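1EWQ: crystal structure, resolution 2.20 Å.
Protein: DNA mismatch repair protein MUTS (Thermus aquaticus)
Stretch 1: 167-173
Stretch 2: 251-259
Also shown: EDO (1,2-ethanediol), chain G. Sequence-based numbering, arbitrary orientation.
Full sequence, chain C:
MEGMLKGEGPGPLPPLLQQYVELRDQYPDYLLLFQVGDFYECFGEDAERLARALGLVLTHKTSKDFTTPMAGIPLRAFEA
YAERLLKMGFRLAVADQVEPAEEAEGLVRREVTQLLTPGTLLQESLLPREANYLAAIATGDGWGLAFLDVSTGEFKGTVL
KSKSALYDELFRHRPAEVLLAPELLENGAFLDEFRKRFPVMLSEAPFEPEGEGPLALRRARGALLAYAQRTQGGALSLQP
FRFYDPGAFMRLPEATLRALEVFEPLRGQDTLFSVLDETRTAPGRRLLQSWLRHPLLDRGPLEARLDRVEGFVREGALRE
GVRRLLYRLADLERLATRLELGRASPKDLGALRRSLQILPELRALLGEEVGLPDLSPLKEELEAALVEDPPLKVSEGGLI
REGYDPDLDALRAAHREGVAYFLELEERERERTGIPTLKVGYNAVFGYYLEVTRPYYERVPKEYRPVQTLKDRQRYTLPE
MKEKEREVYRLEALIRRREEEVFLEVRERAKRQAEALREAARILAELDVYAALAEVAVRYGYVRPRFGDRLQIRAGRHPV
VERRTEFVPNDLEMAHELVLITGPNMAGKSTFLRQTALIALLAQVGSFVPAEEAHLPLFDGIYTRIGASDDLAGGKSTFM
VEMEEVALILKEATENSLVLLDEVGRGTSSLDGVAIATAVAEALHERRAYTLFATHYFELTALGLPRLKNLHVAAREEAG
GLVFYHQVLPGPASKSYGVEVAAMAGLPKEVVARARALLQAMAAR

Stretch 1 (167-173) YDELFRH
Stretch 2 (251-259) RLPEATLRA

Residues 167-173 lie in a helix that begins earlier in the chain; residues 251-253 form an extended lead-in to a second helix, 254-259. Phi/psi values stay near -60/-43 from Tyr-167 to Phe-171 and near -62/-41 from Glu-254 to Ala-259, whereas Arg-251 (-77/131), Leu-252 (-133/80) and Pro-253 (-52/158) are extended. The two helix axes run in roughly the same direction, 32° apart, and approach to 9.9 Å. Register is set by Asp-168 and Pro-253, whose CA atoms are 5.3 Å apart; 465 Å² is buried in all.

The polar link across the stretches is made where the second helix starts. Pro-253 occupies the N-cap position and has no hydroxyl or carboxylate to offer the free amides of the first turn. Asp-168 (chi1 -78°, m; chi2 -28°) supplies a carboxylate from the neighboring helix: Glu-254 N donates to Asp-168 OD1 at 2.8 Å, nearly straight at 172°. Water 1 extends the arrangement, donating to Asp-168 OD1 at 3.0 Å and accepting from Ala-255 N at 2.9 Å. Negative charge suits this site, since the helix dipole is positive at its N-terminus.

Aromatic packing centers on Phe-171 (chi1 -175°, t; chi2 85°), whose CA-to-CB bond points toward the second stretch. Glu-254, with chi1 and chi2 both near 180° (t), lays its aliphatic portion over one ring face: its CG sits 3.2 Å from the ring centroid of Phe-171, 9° off the normal, a CH-pi contact. The two methylenes of Glu-254 serve as apolar cover, and its CD also lies over this face, 3.2 Å from Phe-171 CD1. At the ring edge, Leu-257 (m, t) brings CD1 to 3.9 Å from Phe-171 CD2; the same CD1 lies 3.8 Å from Arg-172 CB. A branched apolar side chain, its CA-to-CB bond pointing toward the first stretch, suits a spot where it meets both the hydrocarbon edge of Phe-171 and the aliphatic base of Arg-172.

Salt bridges within each helix hold the charged chains in place. Arg-258 (m, t, t, chi4 -67°) donates from NE to Glu-254 OE2 at 3.0 Å, one turn earlier, and its guanidinium turns a face to Phe-171, with NH2 3.6 Å from CE1 of that ring. In the first helix, Arg-172 (chi1 35°, p; chi2 164°, t; chi3 33°) donates from NH1 to Glu-169 OE2 at 2.6 Å, while its NH2 reaches within 3.5 Å of Leu-252 N.

An ethanediol, probably from the crystallization liquor, lies beside this arginine. Its O2 donates to Leu-252 O at 2.7 Å and lies over a face of the Arg-172 guanidinium, 2.9 Å from Arg-172 NE.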

ATOM      1  N   TYR C 167       8.961  -1.380  26.283  1.00 30.25           N
ATOM      2  CA  TYR C 167       8.869  -1.456  24.835  1.00 30.38           C
ATOM      3  C   TYR C 167       8.936  -2.887  24.318  1.00 29.81           C
ATOM      4  O   TYR C 167       8.152  -3.255  23.445  1.00 29.82           O
ATOM      5  CB  TYR C 167       9.951  -0.598  24.173  1.00 31.53           C
ATOM      6  CG  TYR C 167       9.711   0.900  24.312  1.00 32.76           C
ATOM      7  CD1 TYR C 167       8.533   1.391  24.887  1.00 33.41           C
ATOM      8  CD2 TYR C 167      10.660   1.821  23.875  1.00 33.25           C
ATOM      9  CE1 TYR C 167       8.309   2.771  25.029  1.00 34.07           C
ATOM     10  CE2 TYR C 167      10.448   3.194  24.008  1.00 34.22           C
ATOM     11  CZ  TYR C 167       9.271   3.661  24.586  1.00 34.38           C
ATOM     12  OH  TYR C 167       9.078   5.017  24.737  1.00 35.37           O
ATOM     13  N   ASP C 168       9.845  -3.700  24.853  1.00 28.67           N
ATOM     14  CA  ASP C 168       9.932  -5.084  24.397  1.00 28.38           C
ATOM     15  C   ASP C 168       8.671  -5.872  24.709  1.00 27.83           C
ATOM     16  O   ASP C 168       8.219  -6.667  23.892  1.00 27.40           O
ATOM     17  CB  ASP C 168      11.126  -5.813  25.018  1.00 28.18           C
ATOM     18  CG  ASP C 168      12.434  -5.461  24.355  1.00 28.08           C
ATOM     19  OD1 ASP C 168      12.428  -5.112  23.158  1.00 28.14           O
ATOM     20  OD2 ASP C 168      13.475  -5.555  25.031  1.00 28.18           O
ATOM     21  N   GLU C 169       8.108  -5.662  25.896  1.00 27.75           N
ATOM     22  CA  GLU C 169       6.895  -6.373  26.277  1.00 27.44           C
ATOM     23  C   GLU C 169       5.770  -5.976  25.349  1.00 26.99           C
ATOM     24  O   GLU C 169       4.952  -6.802  24.962  1.00 26.35           O
ATOM     25  CB  GLU C 169       6.477  -6.053  27.717  1.00 27.42           C
ATOM     26  CG  GLU C 169       6.873  -7.091  28.734  1.00 27.95           C
ATOM     27  CD  GLU C 169       6.479  -8.508  28.342  1.00 27.90           C
ATOM     28  OE1 GLU C 169       5.280  -8.838  28.301  1.00 27.95           O
ATOM     29  OE2 GLU C 169       7.392  -9.297  28.071  1.00 28.77           O
ATOM     30  N   LEU C 170       5.737  -4.698  25.001  1.00 27.08           N
ATOM     31  CA  LEU C 170       4.704  -4.172  24.120  1.00 27.28           C
ATOM     32  C   LEU C 170       4.858  -4.780  22.724  1.00 26.95           C
ATOM     33  O   LEU C 170       3.891  -5.270  22.142  1.00 26.76           O
ATOM     34  CB  LEU C 170       4.803  -2.637  24.058  1.00 28.03           C
ATOM     35  CG  LEU C 170       3.706  -1.787  23.387  1.00 28.45           C
ATOM     36  CD1 LEU C 170       3.592  -2.164  21.933  1.00 29.27           C
ATOM     37  CD2 LEU C 170       2.384  -1.989  24.084  1.00 28.31           C
ATOM     38  N   PHE C 171       6.079  -4.779  22.199  1.00 26.44           N
ATOM     39  CA  PHE C 171       6.313  -5.320  20.866  1.00 26.07           C
ATOM     40  C   PHE C 171       5.941  -6.796  20.692  1.00 26.04           C
ATOM     41  O   PHE C 171       5.308  -7.160  19.703  1.00 25.93           O
ATOM     42  CB  PHE C 171       7.767  -5.148  20.460  1.00 26.00           C
ATOM     43  CG  PHE C 171       8.033  -5.566  19.059  1.00 26.03           C
ATOM     44  CD1 PHE C 171       7.812  -4.683  18.010  1.00 26.04           C
ATOM     45  CD2 PHE C 171       8.449  -6.861  18.773  1.00 26.04           C
ATOM     46  CE1 PHE C 171       7.999  -5.082  16.699  1.00 26.04           C
ATOM     47  CE2 PHE C 171       8.637  -7.270  17.454  1.00 26.25           C
ATOM     48  CZ  PHE C 171       8.412  -6.383  16.419  1.00 25.65           C
ATOM     49  N   ARG C 172       6.337  -7.650  21.630  1.00 25.75           N
ATOM     50  CA  ARG C 172       6.007  -9.064  21.494  1.00 26.25           C
ATOM     51  C   ARG C 172       4.490  -9.300  21.431  1.00 25.92           C
ATOM     52  O   ARG C 172       4.051 -10.346  20.973  1.00 26.17           O
ATOM     53  CB  ARG C 172       6.642  -9.901  22.629  1.00 26.82           C
ATOM     54  CG  ARG C 172       6.709  -9.208  23.980  1.00 27.71           C
ATOM     55  CD  ARG C 172       6.970 -10.133  25.190  1.00 28.63           C
ATOM     56  NE  ARG C 172       7.815 -11.305  24.935  1.00 29.21           N
ATOM     57  CZ  ARG C 172       8.565 -11.895  25.868  1.00 29.63           C
ATOM     58  NH1 ARG C 172       8.583 -11.407  27.107  1.00 29.89           N
ATOM     59  NH2 ARG C 172       9.277 -12.985  25.585  1.00 28.10           N
ATOM     60  N   HIS C 173       3.690  -8.336  21.879  1.00 25.53           N
ATOM     61  CA  HIS C 173       2.236  -8.496  21.836  1.00 25.42           C
ATOM     62  C   HIS C 173       1.606  -7.877  20.604  1.00 25.97           C
ATOM     63  O   HIS C 173       0.459  -8.169  20.287  1.00 26.04           O
ATOM     64  CB  HIS C 173       1.584  -7.896  23.081  1.00 24.91           C
ATOM     65  CG  HIS C 173       1.849  -8.671  24.334  1.00 23.90           C
ATOM     66  ND1 HIS C 173       1.064  -9.731  24.736  1.00 23.93           N
ATOM     67  CD2 HIS C 173       2.836  -8.564  25.252  1.00 23.03           C
ATOM     68  CE1 HIS C 173       1.558 -10.242  25.849  1.00 23.32           C
ATOM     69  NE2 HIS C 173       2.634  -9.552  26.183  1.00 23.56           N
ATOM     70  N   ARG C 251      13.336 -14.333  27.619  1.00 25.48           N
ATOM     71  CA  ARG C 251      13.318 -12.965  27.122  1.00 25.43           C
ATOM     72  C   ARG C 251      13.523 -12.970  25.600  1.00 25.02           C
ATOM     73  O   ARG C 251      14.448 -13.616  25.093  1.00 24.33           O
ATOM     74  CB  ARG C 251      14.447 -12.161  27.770  1.00 26.65           C
ATOM     75  CG  ARG C 251      14.389 -12.059  29.289  1.00 28.94           C
ATOM     76  CD  ARG C 251      13.318 -11.077  29.705  1.00 31.43           C
ATOM     77  NE  ARG C 251      13.352 -10.781  31.133  1.00 33.13           N
ATOM     78  CZ  ARG C 251      12.719  -9.754  31.697  1.00 33.63           C
ATOM     79  NH1 ARG C 251      11.998  -8.913  30.959  1.00 33.36           N
ATOM     80  NH2 ARG C 251      12.814  -9.569  33.006  1.00 34.55           N
ATOM     81  N   LEU C 252      12.664 -12.244  24.885  1.00 24.40           N
ATOM     82  CA  LEU C 252      12.756 -12.117  23.429  1.00 24.49           C
ATOM     83  C   LEU C 252      12.626 -10.644  23.018  1.00 24.41           C
ATOM     84  O   LEU C 252      11.557 -10.193  22.606  1.00 24.41           O
ATOM     85  CB  LEU C 252      11.663 -12.936  22.739  1.00 24.24           C
ATOM     86  CG  LEU C 252      11.758 -14.461  22.836  1.00 24.69           C
ATOM     87  CD1 LEU C 252      10.515 -15.077  22.201  1.00 24.56           C
ATOM     88  CD2 LEU C 252      13.013 -14.956  22.147  1.00 24.02           C
ATOM     89  N   PRO C 253      13.715  -9.876  23.144  1.00 24.06           N
ATOM     90  CA  PRO C 253      13.697  -8.456  22.777  1.00 23.69           C
ATOM     91  C   PRO C 253      13.154  -8.255  21.366  1.00 23.49           C
ATOM     92  O   PRO C 253      13.165  -9.178  20.550  1.00 23.11           O
ATOM     93  CB  PRO C 253      15.170  -8.055  22.877  1.00 23.84           C
ATOM     94  CG  PRO C 253      15.677  -8.921  23.972  1.00 24.00           C
ATOM     95  CD  PRO C 253      15.036 -10.268  23.665  1.00 24.25           C
ATOM     96  N   GLU C 254      12.678  -7.047  21.084  1.00 23.34           N
ATOM     97  CA  GLU C 254      12.165  -6.730  19.760  1.00 23.49           C
ATOM     98  C   GLU C 254      13.230  -6.985  18.689  1.00 22.91           C
ATOM     99  O   GLU C 254      12.939  -7.540  17.629  1.00 22.72           O
ATOM    100  CB  GLU C 254      11.728  -5.262  19.687  1.00 23.88           C
ATOM    101  CG  GLU C 254      11.171  -4.867  18.316  1.00 25.15           C
ATOM    102  CD  GLU C 254      10.743  -3.406  18.250  1.00 25.94           C
ATOM    103  OE1 GLU C 254      10.222  -2.886  19.268  1.00 26.03           O
ATOM    104  OE2 GLU C 254      10.915  -2.790  17.172  1.00 26.46           O
ATOM    105  N   ALA C 255      14.462  -6.575  18.966  1.00 22.51           N
ATOM    106  CA  ALA C 255      15.548  -6.760  18.006  1.00 22.42           C
ATOM    107  C   ALA C 255      15.675  -8.227  17.606  1.00 22.51           C
ATOM    108  O   ALA C 255      15.886  -8.551  16.439  1.00 22.56           O
ATOM    109  CB  ALA C 255      16.861  -6.264  18.605  1.00 22.42           C
ATOM    110  N   THR C 256      15.533  -9.104  18.591  1.00 22.30           N
ATOM    111  CA  THR C 256      15.626 -10.543  18.381  1.00 21.93           C
ATOM    112  C   THR C 256      14.446 -11.082  17.579  1.00 22.09           C
ATOM    113  O   THR C 256      14.628 -11.820  16.610  1.00 21.77           O
ATOM    114  CB  THR C 256      15.680 -11.281  19.730  1.00 21.64           C
ATOM    115  OG1 THR C 256      16.909 -10.966  20.390  1.00 21.12           O
ATOM    116  CG2 THR C 256      15.563 -12.784  19.530  1.00 21.38           C
ATOM    117  N   LEU C 257      13.235 -10.729  18.000  1.00 22.38           N
ATOM    118  CA  LEU C 257      12.039 -11.180  17.299  1.00 23.01           C
ATOM    119  C   LEU C 257      12.113 -10.754  15.842  1.00 23.66           C
ATOM    120  O   LEU C 257      11.700 -11.507  14.963  1.00 24.08           O
ATOM    121  CB  LEU C 257      10.776 -10.615  17.954  1.00 22.48           C
ATOM    122  CG  LEU C 257      10.401 -11.239  19.302  1.00 22.21           C
ATOM    123  CD1 LEU C 257       9.206 -10.533  19.881  1.00 21.35           C
ATOM    124  CD2 LEU C 257      10.108 -12.718  19.113  1.00 21.73           C
ATOM    125  N   ARG C 258      12.654  -9.561  15.592  1.00 23.85           N
ATOM    126  CA  ARG C 258      12.799  -9.038  14.231  1.00 24.75           C
ATOM    127  C   ARG C 258      13.926  -9.730  13.466  1.00 24.99           C
ATOM    128  O   ARG C 258      13.742 -10.118  12.307  1.00 24.94           O
ATOM    129  CB  ARG C 258      13.080  -7.526  14.241  1.00 25.22           C
ATOM    130  CG  ARG C 258      11.875  -6.626  14.521  1.00 26.71           C
ATOM    131  CD  ARG C 258      12.274  -5.144  14.507  1.00 27.63           C
ATOM    132  NE  ARG C 258      11.125  -4.244  14.602  1.00 28.84           N
ATOM    133  CZ  ARG C 258      10.198  -4.105  13.652  1.00 29.33           C
ATOM    134  NH1 ARG C 258      10.281  -4.808  12.531  1.00 29.79           N
ATOM    135  NH2 ARG C 258       9.189  -3.259  13.817  1.00 29.65           N
ATOM    136  N   ALA C 259      15.089  -9.870  14.099  1.00 24.80           N
ATOM    137  CA  ALA C 259      16.226 -10.501  13.441  1.00 25.28           C
ATOM    138  C   ALA C 259      15.975 -11.973  13.146  1.00 25.33           C
ATOM    139  O   ALA C 259      16.501 -12.507  12.177  1.00 25.92           O
ATOM    140  CB  ALA C 259      17.503 -10.341  14.285  1.00 25.40           C
TER
HETATM  141  C1  EDO G 902      11.817  -9.777  26.644  1.00 64.10           C
HETATM  142  O1  EDO G 902      12.739  -8.778  27.141  1.00 64.27           O
HETATM  143  C2  EDO G 902      10.568  -9.121  26.124  1.00 64.61           C
HETATM  144  O2  EDO G 902      10.250  -9.668  24.858  1.00 64.51           O
HETATM  145  O   HOH W   1      14.672  -4.781  21.268  1.00 30.53           O